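Local atomic coordinates of putative polysaccharide deacetylase (Bdellovibrio bacteriovorus HD100, PDB entry 5JP6), a protein that probably removes acetyl groups from peptidoglycan as a zinc-dependent deacetylase of carbohydrate esterase family 4. Residues Asn37-Trp46 against Ser305-Asn313; His262-Asp273 against Ala369-Arg378. The protein carries 1 engineered substitution. One frame throughout, in Å; residues are numbered along the deposited sequence.

Contact 1: residues Asn37-Trp46 against Ser305-Asn313; sequences NQSAQTLVEW and SDDWRTQSN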
loop_
_atom_site.group_PDB
_atom_site.type_symbol
_atom_site.label_atom_id
_atom_site.label_comp_id
_atom_site.label_asym_id
_atom_site.label_seq_id
_atom_site.Cartn_x
_atom_site.Cartn_y
_atom_site.Cartn_z
ATOM N N ASN A 37 -15.149 -3.629 7.413
ATOM C CA ASN A 37 -13.733 -3.531 7.744
ATOM C C ASN A 37 -13.437 -4.225 9.079
ATOM O O ASN A 37 -12.402 -4.842 9.264
ATOM C CB ASN A 37 -13.295 -2.077 7.812
ATOM C CG ASN A 37 -11.803 -1.937 8.021
ATOM O OD1 ASN A 37 -11.335 -1.748 9.116
ATOM N ND2 ASN A 37 -11.063 -2.009 6.929
ATOM N N GLN A 38 -14.361 -4.126 10.008
ATOM C CA GLN A 38 -14.180 -4.784 11.272
ATOM C C GLN A 38 -14.486 -6.276 11.270
ATOM O O GLN A 38 -13.836 -7.025 11.990
ATOM C CB GLN A 38 -14.993 -4.035 12.313
ATOM C CG GLN A 38 -14.387 -2.668 12.654
ATOM C CD GLN A 38 -12.841 -2.677 12.841
ATOM O OE1 GLN A 38 -12.293 -3.226 13.841
ATOM N NE2 GLN A 38 -12.131 -2.066 11.891
ATOM N N SER A 39 -15.442 -6.718 10.460
ATOM C CA SER A 39 -15.862 -8.111 10.503
ATOM C C SER A 39 -15.007 -9.013 9.573
ATOM O O SER A 39 -14.945 -10.246 9.782
ATOM C CB SER A 39 -17.369 -8.209 10.206
ATOM O OG SER A 39 -17.659 -7.843 8.875
ATOM N N ALA A 40 -14.331 -8.415 8.589
ATOM C CA ALA A 40 -13.452 -9.184 7.685
ATOM C C ALA A 40 -12.374 -9.929 8.474
ATOM O O ALA A 40 -11.728 -9.331 9.324
ATOM C CB ALA A 40 -12.820 -8.270 6.644
ATOM N N GLN A 41 -12.197 -11.236 8.234
ATOM C CA GLN A 41 -11.187 -11.982 8.975
ATOM C C GLN A 41 -9.858 -11.964 8.258
ATOM O O GLN A 41 -8.814 -12.213 8.859
ATOM C CB GLN A 41 -11.610 -13.428 9.211
ATOM C CG GLN A 41 -12.643 -13.574 10.304
ATOM C CD GLN A 41 -13.550 -14.754 10.052
ATOM O OE1 GLN A 41 -13.543 -15.716 10.800
ATOM N NE2 GLN A 41 -14.323 -14.690 8.972
ATOM N N THR A 42 -9.904 -11.700 6.964
ATOM C CA THR A 42 -8.704 -11.649 6.172
ATOM C C THR A 42 -8.731 -10.509 5.168
ATOM O O THR A 42 -9.773 -9.931 4.846
ATOM C CB THR A 42 -8.523 -12.943 5.359
ATOM O OG1 THR A 42 -9.552 -13.003 4.368
ATOM C CG2 THR A 42 -8.592 -14.163 6.262
ATOM N N LEU A 43 -7.551 -10.212 4.670
ATOM C CA LEU A 43 -7.394 -9.266 3.591
ATOM C C LEU A 43 -8.273 -9.609 2.394
ATOM O O LEU A 43 -8.949 -8.731 1.836
ATOM C CB LEU A 43 -5.909 -9.221 3.188
ATOM C CG LEU A 43 -5.556 -8.435 1.944
ATOM C CD1 LEU A 43 -6.148 -7.029 2.004
ATOM C CD2 LEU A 43 -4.026 -8.409 1.794
ATOM N N VAL A 44 -8.278 -10.885 2.008
ATOM C CA VAL A 44 -9.127 -11.337 0.922
ATOM C C VAL A 44 -10.610 -11.063 1.240
ATOM O O VAL A 44 -11.359 -10.519 0.392
ATOM C CB VAL A 44 -8.918 -12.844 0.639
ATOM C CG1 VAL A 44 -9.959 -13.350 -0.358
ATOM C CG2 VAL A 44 -7.475 -13.083 0.130
ATOM N N GLU A 45 -11.045 -11.420 2.452
ATOM C CA GLU A 45 -12.430 -11.125 2.823
ATOM C C GLU A 45 -12.750 -9.611 2.682
ATOM O O GLU A 45 -13.795 -9.227 2.159
ATOM C CB GLU A 45 -12.735 -11.616 4.245
ATOM C CG GLU A 45 -14.227 -11.696 4.509
ATOM C CD GLU A 45 -14.585 -12.321 5.847
ATOM O OE1 GLU A 45 -13.711 -12.957 6.493
ATOM O OE2 GLU A 45 -15.759 -12.180 6.250
ATOM N N TRP A 46 -11.835 -8.749 3.124
ATOM C CA TRP A 46 -12.054 -7.303 3.026
ATOM C C TRP A 46 -12.046 -6.849 1.585
ATOM O O TRP A 46 -12.851 -5.962 1.203
ATOM C CB TRP A 46 -10.968 -6.535 3.825
ATOM C CG TRP A 46 -10.865 -5.075 3.579
ATOM C CD1 TRP A 46 -9.753 -4.414 3.098
ATOM C CD2 TRP A 46 -11.863 -4.055 3.789
ATOM N NE1 TRP A 46 -9.993 -3.079 3.004
ATOM C CE2 TRP A 46 -11.286 -2.829 3.389
ATOM C CE3 TRP A 46 -13.200 -4.063 4.219
ATOM C CZ2 TRP A 46 -11.963 -1.629 3.478
ATOM C CZ3 TRP A 46 -13.878 -2.866 4.283
ATOM C CH2 TRP A 46 -13.248 -1.657 3.927
ATOM N N SER A 305 0.623 -7.636 8.084
ATOM C CA SER A 305 0.450 -6.471 8.911
ATOM C C SER A 305 -0.980 -6.217 9.280
ATOM O O SER A 305 -1.242 -5.545 10.296
ATOM C CB SER A 305 1.024 -5.225 8.234
ATOM O OG SER A 305 0.275 -4.873 7.088
ATOM N N ASP A 306 -1.910 -6.716 8.452
ATOM C CA ASP A 306 -3.322 -6.342 8.589
ATOM C C ASP A 306 -3.509 -4.808 8.578
ATOM O O ASP A 306 -4.448 -4.299 9.179
ATOM C CB ASP A 306 -3.918 -6.942 9.867
ATOM C CG ASP A 306 -4.048 -8.435 9.815
ATOM O OD1 ASP A 306 -4.081 -9.014 8.731
ATOM O OD2 ASP A 306 -4.231 -8.998 10.927
ATOM N N ASP A 307 -2.630 -4.071 7.858
ATOM C CA ASP A 307 -2.700 -2.605 7.895
ATOM C C ASP A 307 -3.939 -2.056 7.168
ATOM O O ASP A 307 -4.215 -0.857 7.282
ATOM C CB ASP A 307 -1.403 -1.930 7.457
ATOM C CG ASP A 307 -1.088 -2.120 6.000
ATOM O OD1 ASP A 307 -1.799 -2.858 5.264
ATOM O OD2 ASP A 307 -0.092 -1.542 5.527
ATOM N N TRP A 308 -4.675 -2.909 6.446
ATOM C CA TRP A 308 -5.970 -2.559 5.808
ATOM C C TRP A 308 -7.070 -2.331 6.855
ATOM O O TRP A 308 -8.106 -1.729 6.546
ATOM C CB TRP A 308 -6.389 -3.671 4.831
ATOM C CG TRP A 308 -6.473 -5.038 5.451
ATOM C CD1 TRP A 308 -5.496 -5.989 5.478
ATOM C CD2 TRP A 308 -7.605 -5.604 6.145
ATOM N NE1 TRP A 308 -5.937 -7.093 6.153
ATOM C CE2 TRP A 308 -7.218 -6.883 6.584
ATOM C CE3 TRP A 308 -8.882 -5.136 6.472
ATOM C CZ2 TRP A 308 -8.077 -7.717 7.284
ATOM C CZ3 TRP A 308 -9.724 -5.972 7.190
ATOM C CH2 TRP A 308 -9.320 -7.242 7.571
ATOM N N ARG A 309 -6.894 -2.882 8.061
ATOM C CA ARG A 309 -7.933 -2.820 9.087
ATOM C C ARG A 309 -7.778 -1.553 9.922
ATOM O O ARG A 309 -6.710 -1.253 10.425
ATOM C CB ARG A 309 -7.892 -4.082 9.971
ATOM C CG ARG A 309 -9.178 -4.255 10.759
ATOM C CD ARG A 309 -9.066 -5.274 11.854
ATOM N NE ARG A 309 -8.774 -6.606 11.379
ATOM C CZ ARG A 309 -9.677 -7.458 10.894
ATOM N NH1 ARG A 309 -10.938 -7.063 10.700
ATOM N NH2 ARG A 309 -9.299 -8.690 10.578
ATOM N N THR A 310 -8.848 -0.805 10.080
ATOM C CA THR A 310 -8.858 0.335 10.990
ATOM C C THR A 310 -8.543 -0.183 12.387
ATOM O O THR A 310 -9.191 -1.123 12.896
ATOM C CB THR A 310 -10.190 1.071 10.992
ATOM O OG1 THR A 310 -10.518 1.478 9.664
ATOM C CG2 THR A 310 -10.165 2.309 11.923
ATOM N N GLN A 311 -7.572 0.474 13.016
ATOM C CA GLN A 311 -7.094 0.068 14.337
ATOM C C GLN A 311 -6.168 1.160 14.844
ATOM O O GLN A 311 -5.716 1.996 14.047
ATOM C CB GLN A 311 -6.336 -1.229 14.269
ATOM C CG GLN A 311 -5.079 -1.183 13.408
ATOM C CD GLN A 311 -4.579 -2.568 13.030
ATOM O OE1 GLN A 311 -4.098 -3.320 13.883
ATOM N NE2 GLN A 311 -4.713 -2.918 11.772
ATOM N N SER A 312 -5.861 1.137 16.131
ATOM C CA SER A 312 -4.914 2.103 16.693
ATOM C C SER A 312 -3.509 1.855 16.158
ATOM O O SER A 312 -3.172 0.740 15.727
ATOM C CB SER A 312 -4.908 2.003 18.210
ATOM O OG SER A 312 -4.485 0.727 18.651
ATOM N N ASN A 313 -2.663 2.878 16.236
ATOM C CA ASN A 313 -1.264 2.682 15.907
ATOM C C ASN A 313 -0.657 1.561 16.742
ATOM O O ASN A 313 0.092 0.728 16.241
ATOM C CB ASN A 313 -0.459 3.932 16.219
ATOM C CG ASN A 313 -0.703 5.099 15.272
ATOM O OD1 ASN A 313 -1.679 5.180 14.585
ATOM N ND2 ASN A 313 0.226 6.072 15.337
#
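The carbonyl oxygen of Ala40 is held by both terminal nitrogens of one guanidinium group: Arg309 NH1 and NH2 each lie 2.8 Å from Ala40 O, with the oxygen close to the guanidinium plane. A bend at chi3 (-62°) of the otherwise extended Arg309 chain turns this end toward the residue where helix 24-39 has just ended. The Asn37 amide spans the adjoining backbone. Its OD1 accepts from Thr310 N at 2.8 Å on an in-plane lone pair, while its ND2 donates to Trp308 O at 3.0 Å, so both halves of the amide are used and its rotation is fixed. Gln38 NE2 adds a longer bond to Thr310 O, at 3.2 Å.

Trp308 packs beside these bonds. Arg309 CB lies on one face of its indole, and Leu43 CA and Trp46 CB lie on the other. Ala40 O meets the indole edge in plane. The five-membered ring of Trp46 is nearly parallel to the Trp308 six-membered ring (15°), but with centroids 4.9 Å apart the two barely overlap. Leu43 also packs on Tyr280, a zinc ligand, which sets the contact next to the metal site. Trp308 NE1 is buried with no polar partner in the model, so CH-pi and apolar contacts place the indole itself, whereas the positive charge of Arg309 at a helix C-terminus is probably favourable.

Contact 2: residues His262-Asp273 against Ala369-Arg378; sequences HQAVFDVLGWVD and AKYNSKLVKR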
loop_
_atom_site.group_PDB
_atom_site.type_symbol
_atom_site.label_atom_id
_atom_site.label_comp_id
_atom_site.label_asym_id
_atom_site.label_seq_id
_atom_site.Cartn_x
_atom_site.Cartn_y
_atom_site.Cartn_z
ATOM N N HIS A 262 3.077 -2.924 -14.866
ATOM C CA HIS A 262 4.470 -2.985 -15.235
ATOM C C HIS A 262 4.811 -1.904 -16.261
ATOM O O HIS A 262 5.810 -1.197 -16.126
ATOM C CB HIS A 262 4.820 -4.352 -15.774
ATOM C CG HIS A 262 5.756 -5.114 -14.898
ATOM N ND1 HIS A 262 5.500 -5.366 -13.571
ATOM C CD2 HIS A 262 6.969 -5.658 -15.152
ATOM C CE1 HIS A 262 6.503 -6.042 -13.051
ATOM N NE2 HIS A 262 7.407 -6.229 -13.983
ATOM N N GLN A 263 3.943 -1.763 -17.256
ATOM C CA GLN A 263 4.131 -0.735 -18.255
ATOM C C GLN A 263 4.120 0.677 -17.631
ATOM O O GLN A 263 4.893 1.536 -18.042
ATOM C CB GLN A 263 3.065 -0.853 -19.336
ATOM C CG GLN A 263 3.312 0.051 -20.506
ATOM C CD GLN A 263 4.424 -0.448 -21.432
ATOM O OE1 GLN A 263 4.437 -1.597 -21.847
ATOM N NE2 GLN A 263 5.352 0.439 -21.773
ATOM N N ALA A 264 3.220 0.906 -16.671
ATOM C CA ALA A 264 3.118 2.240 -16.056
ATOM C C ALA A 264 4.442 2.592 -15.374
ATOM O O ALA A 264 4.931 3.716 -15.481
ATOM C CB ALA A 264 1.974 2.318 -15.081
ATOM N N VAL A 265 5.002 1.629 -14.628
ATOM C CA VAL A 265 6.277 1.873 -13.958
ATOM C C VAL A 265 7.379 2.165 -14.988
ATOM O O VAL A 265 8.148 3.126 -14.855
ATOM C CB VAL A 265 6.675 0.699 -13.055
ATOM C CG1 VAL A 265 8.086 0.875 -12.521
ATOM C CG2 VAL A 265 5.674 0.525 -11.901
ATOM N N PHE A 266 7.454 1.313 -15.985
ATOM C CA PHE A 266 8.442 1.445 -17.059
ATOM C C PHE A 266 8.343 2.791 -17.771
ATOM O O PHE A 266 9.353 3.433 -18.056
ATOM C CB PHE A 266 8.293 0.319 -18.047
ATOM C CG PHE A 266 9.230 0.399 -19.219
ATOM C CD1 PHE A 266 10.546 0.043 -19.082
ATOM C CD2 PHE A 266 8.804 0.905 -20.434
ATOM C CE1 PHE A 266 11.418 0.122 -20.155
ATOM C CE2 PHE A 266 9.664 0.993 -21.495
ATOM C CZ PHE A 266 10.976 0.628 -21.341
ATOM N N ASP A 267 7.110 3.223 -18.037
ATOM C CA ASP A 267 6.901 4.497 -18.718
ATOM C C ASP A 267 7.454 5.687 -17.925
ATOM O O ASP A 267 7.871 6.689 -18.538
ATOM C CB ASP A 267 5.432 4.705 -19.015
ATOM C CG ASP A 267 4.901 3.811 -20.116
ATOM O OD1 ASP A 267 5.693 3.156 -20.845
ATOM O OD2 ASP A 267 3.642 3.743 -20.230
ATOM N N VAL A 268 7.460 5.584 -16.591
ATOM C CA VAL A 268 8.020 6.663 -15.753
ATOM C C VAL A 268 9.541 6.555 -15.624
ATOM O O VAL A 268 10.269 7.550 -15.799
ATOM C CB VAL A 268 7.365 6.699 -14.367
ATOM C CG1 VAL A 268 8.018 7.736 -13.446
ATOM C CG2 VAL A 268 5.857 6.990 -14.490
ATOM N N LEU A 269 10.026 5.348 -15.331
ATOM C CA LEU A 269 11.403 5.152 -14.904
ATOM C C LEU A 269 12.378 4.706 -15.990
ATOM O O LEU A 269 13.590 4.910 -15.830
ATOM C CB LEU A 269 11.462 4.085 -13.809
ATOM C CG LEU A 269 10.667 4.361 -12.543
ATOM C CD1 LEU A 269 10.772 3.180 -11.608
ATOM C CD2 LEU A 269 11.139 5.638 -11.856
ATOM N N GLY A 270 11.866 4.089 -17.059
ATOM C CA GLY A 270 12.722 3.455 -18.026
ATOM C C GLY A 270 13.155 2.058 -17.622
ATOM O O GLY A 270 13.956 1.409 -18.290
ATOM N N TRP A 271 12.581 1.570 -16.530
ATOM C CA TRP A 271 12.796 0.215 -16.076
ATOM C C TRP A 271 11.665 -0.161 -15.122
ATOM O O TRP A 271 10.914 0.689 -14.667
ATOM C CB TRP A 271 14.148 0.068 -15.394
ATOM C CG TRP A 271 14.390 1.014 -14.237
ATOM C CD1 TRP A 271 15.091 2.173 -14.265
ATOM C CD2 TRP A 271 14.010 0.817 -12.878
ATOM N NE1 TRP A 271 15.163 2.748 -13.009
ATOM C CE2 TRP A 271 14.502 1.922 -12.127
ATOM C CE3 TRP A 271 13.323 -0.201 -12.205
ATOM C CZ2 TRP A 271 14.340 2.017 -10.732
ATOM C CZ3 TRP A 271 13.123 -0.091 -10.844
ATOM C CH2 TRP A 271 13.617 1.020 -10.114
ATOM N N VAL A 272 11.572 -1.466 -14.869
ATOM C CA VAL A 272 10.665 -2.039 -13.914
ATOM C C VAL A 272 11.260 -3.365 -13.487
ATOM O O VAL A 272 11.627 -4.189 -14.331
ATOM C CB VAL A 272 9.229 -2.199 -14.443
ATOM C CG1 VAL A 272 9.147 -2.998 -15.755
ATOM C CG2 VAL A 272 8.348 -2.791 -13.345
ATOM N N ASP A 273 11.423 -3.571 -12.180
ATOM C CA ASP A 273 12.012 -4.824 -11.730
ATOM C C ASP A 273 11.101 -5.999 -12.056
ATOM O O ASP A 273 9.857 -5.858 -12.084
ATOM C CB ASP A 273 12.276 -4.772 -10.219
ATOM C CG ASP A 273 13.486 -3.924 -9.886
ATOM O OD1 ASP A 273 14.609 -4.276 -10.385
ATOM O OD2 ASP A 273 13.351 -2.947 -9.131
ATOM N N ALA A 369 17.766 -7.182 -16.147
ATOM C CA ALA A 369 16.394 -7.736 -16.215
ATOM C C ALA A 369 15.386 -6.553 -16.196
ATOM O O ALA A 369 14.397 -6.537 -16.920
ATOM C CB ALA A 369 16.136 -8.746 -15.097
ATOM N N LYS A 370 15.672 -5.554 -15.359
ATOM C CA LYS A 370 14.741 -4.433 -15.118
ATOM C C LYS A 370 14.547 -3.584 -16.383
ATOM O O LYS A 370 13.538 -2.903 -16.517
ATOM C CB LYS A 370 15.198 -3.583 -13.936
ATOM C CG LYS A 370 16.503 -2.837 -14.152
ATOM C CD LYS A 370 17.184 -2.328 -12.884
ATOM C CE LYS A 370 16.380 -1.372 -12.137
ATOM N NZ LYS A 370 17.070 -0.713 -10.989
ATOM N N TYR A 371 15.514 -3.650 -17.301
ATOM C CA TYR A 371 15.427 -2.882 -18.543
ATOM C C TYR A 371 14.806 -3.644 -19.687
ATOM O O TYR A 371 14.559 -3.045 -20.749
ATOM C CB TYR A 371 16.814 -2.412 -18.959
ATOM C CG TYR A 371 17.467 -1.482 -17.945
ATOM C CD1 TYR A 371 17.069 -0.156 -17.839
ATOM C CD2 TYR A 371 18.437 -1.945 -17.091
ATOM C CE1 TYR A 371 17.662 0.680 -16.940
ATOM C CE2 TYR A 371 19.019 -1.120 -16.177
ATOM C CZ TYR A 371 18.616 0.197 -16.087
ATOM O OH TYR A 371 19.201 1.073 -15.189
ATOM N N ASN A 372 14.568 -4.940 -19.489
ATOM C CA ASN A 372 14.176 -5.819 -20.574
ATOM C C ASN A 372 12.961 -6.688 -20.189
ATOM O O ASN A 372 12.882 -7.859 -20.564
ATOM C CB ASN A 372 15.380 -6.677 -20.953
ATOM C CG ASN A 372 16.489 -5.854 -21.558
ATOM O OD1 ASN A 372 16.379 -5.369 -22.684
ATOM N ND2 ASN A 372 17.547 -5.645 -20.779
ATOM N N SER A 373 12.019 -6.081 -19.469
ATOM C CA SER A 373 10.850 -6.820 -19.025
ATOM C C SER A 373 10.057 -7.378 -20.220
ATOM O O SER A 373 9.711 -6.655 -21.153
ATOM C CB SER A 373 9.896 -5.925 -18.253
ATOM O OG SER A 373 8.719 -6.642 -17.894
ATOM N N LYS A 374 9.720 -8.665 -20.112
ATOM C CA LYS A 374 8.841 -9.309 -21.098
ATOM C C LYS A 374 7.363 -8.894 -20.980
ATOM O O LYS A 374 6.538 -9.328 -21.792
ATOM C CB LYS A 374 9.010 -10.821 -21.041
ATOM C CG LYS A 374 10.399 -11.274 -21.455
ATOM C CD LYS A 374 10.584 -12.774 -21.239
ATOM C CE LYS A 374 11.900 -13.251 -21.727
ATOM N NZ LYS A 374 12.084 -14.670 -21.421
ATOM N N LEU A 375 7.061 -8.068 -19.968
ATOM C CA LEU A 375 5.721 -7.559 -19.737
ATOM C C LEU A 375 5.509 -6.164 -20.313
ATOM O O LEU A 375 4.412 -5.634 -20.234
ATOM C CB LEU A 375 5.410 -7.556 -18.235
ATOM C CG LEU A 375 5.384 -8.906 -17.559
ATOM C CD1 LEU A 375 5.224 -8.777 -16.064
ATOM C CD2 LEU A 375 4.270 -9.800 -18.134
ATOM N N VAL A 376 6.568 -5.560 -20.857
ATOM C CA VAL A 376 6.446 -4.212 -21.352
ATOM C C VAL A 376 6.762 -4.109 -22.841
ATOM O O VAL A 376 7.536 -4.915 -23.379
ATOM C CB VAL A 376 7.300 -3.203 -20.582
ATOM C CG1 VAL A 376 7.121 -3.307 -19.072
ATOM C CG2 VAL A 376 8.707 -3.257 -20.978
ATOM N N LYS A 377 6.165 -3.092 -23.477
ATOM C CA LYS A 377 6.461 -2.687 -24.848
ATOM C C LYS A 377 7.428 -1.498 -24.808
ATOM O O LYS A 377 7.203 -0.508 -24.092
ATOM C CB LYS A 377 5.194 -2.237 -25.522
ATOM C CG LYS A 377 4.148 -3.285 -25.662
ATOM C CD LYS A 377 2.944 -2.767 -26.478
ATOM C CE LYS A 377 3.257 -2.517 -27.948
ATOM N NZ LYS A 377 2.018 -2.375 -28.777
ATOM N N ARG A 378 8.533 -1.627 -25.517
ATOM C CA ARG A 378 9.526 -0.570 -25.582
ATOM C C ARG A 378 9.009 0.619 -26.364
ATOM O O ARG A 378 8.054 0.501 -27.124
ATOM C CB ARG A 378 10.795 -1.082 -26.251
ATOM C CG ARG A 378 11.412 -2.331 -25.625
ATOM C CD ARG A 378 12.760 -2.614 -26.303
ATOM N NE ARG A 378 13.293 -3.950 -26.012
ATOM C CZ ARG A 378 14.095 -4.251 -24.986
ATOM N NH1 ARG A 378 14.476 -3.302 -24.096
ATOM N NH2 ARG A 378 14.517 -5.523 -24.846
HETATM O O HOH W 1 9.273 -8.129 -15.684
HETATM O O HOH W 2 2.821 -3.638 -21.553
HETATM O O HOH W 3 11.774 -6.664 -15.557
HETATM O O HOH W 4 15.548 -1.427 -8.587
#
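The indole of Trp271 carries Lys370 on one face and Leu269 CD1 on the other, with Asp273 N in plane at its edge. Lys370 NZ stands 3.7 Å from the centroid of the six-membered ring, only 3° off the normal, which makes a cation-pi contact, and CE lies over the same ring. The two side chains run side by side, pointing the same way, and a bend at chi3 (-61°) of the Lys370 chain brings CE and NZ over the indole.

The His262 imidazole is similarly enclosed, between Leu375 CD1, 3.8 Å from the ring centroid, and Val272 CG2 on the opposite face. Ser373 OG approaches its edge, and His262 ND1 is hydrogen-bonded to Ser226 on strand 223-227. Val376 CG2 sits over the centre of the Phe266 ring, while Val376 CG1, the other branch, meets Val272 CG1 and Phe266 CB.

Gln263 reads both backbone polar groups of Lys377. Its OE1 receives Lys377 N at 2.8 Å and its NE2 gives to Lys377 O at 3.1 Å, both nearly straight and both on in-plane lone pairs. NE2 also donates to Asp267 OD1 one helical turn on, and a water joins OE1 to Leu375 O, so the amide is tied on several sides. At the other end, Val272 N donates to Lys370 O at 2.9 Å, and a water bridges Val272 O and Ala369 O.

The His262 side chain lies about 13 Å from the zinc ion, and its bond to Ser226 reaches the strand that carries the zinc ligand His227. Here the C-terminal tail after strand 358-364 packs against helix 251-269 and the loop that leads into strand 275-277 of the parallel-sheet fold of a NodB-type deacetylase.

In the fold
From the N terminus, helix 24-39 and the short helix 43-47 come first; their partner, the loop between strand 303-304 and helix 313-327, follows with 258 residues in between. Contact 1 therefore closes a very long loop and ties the helical N-terminal part to the parallel-sheet domain beside the zinc site. Contact 2 opens inside that loop, at the end of helix 251-269, and closes beyond it, where the tail after strand 358-364 returns, so the two loops cross and neither nests in the other. In space, the centres of contact 1 and contact 2 are about 32 Å apart, on opposite sides of the chain's centre. The nearest atoms of contact 1 and contact 2 are about 18 Å apart.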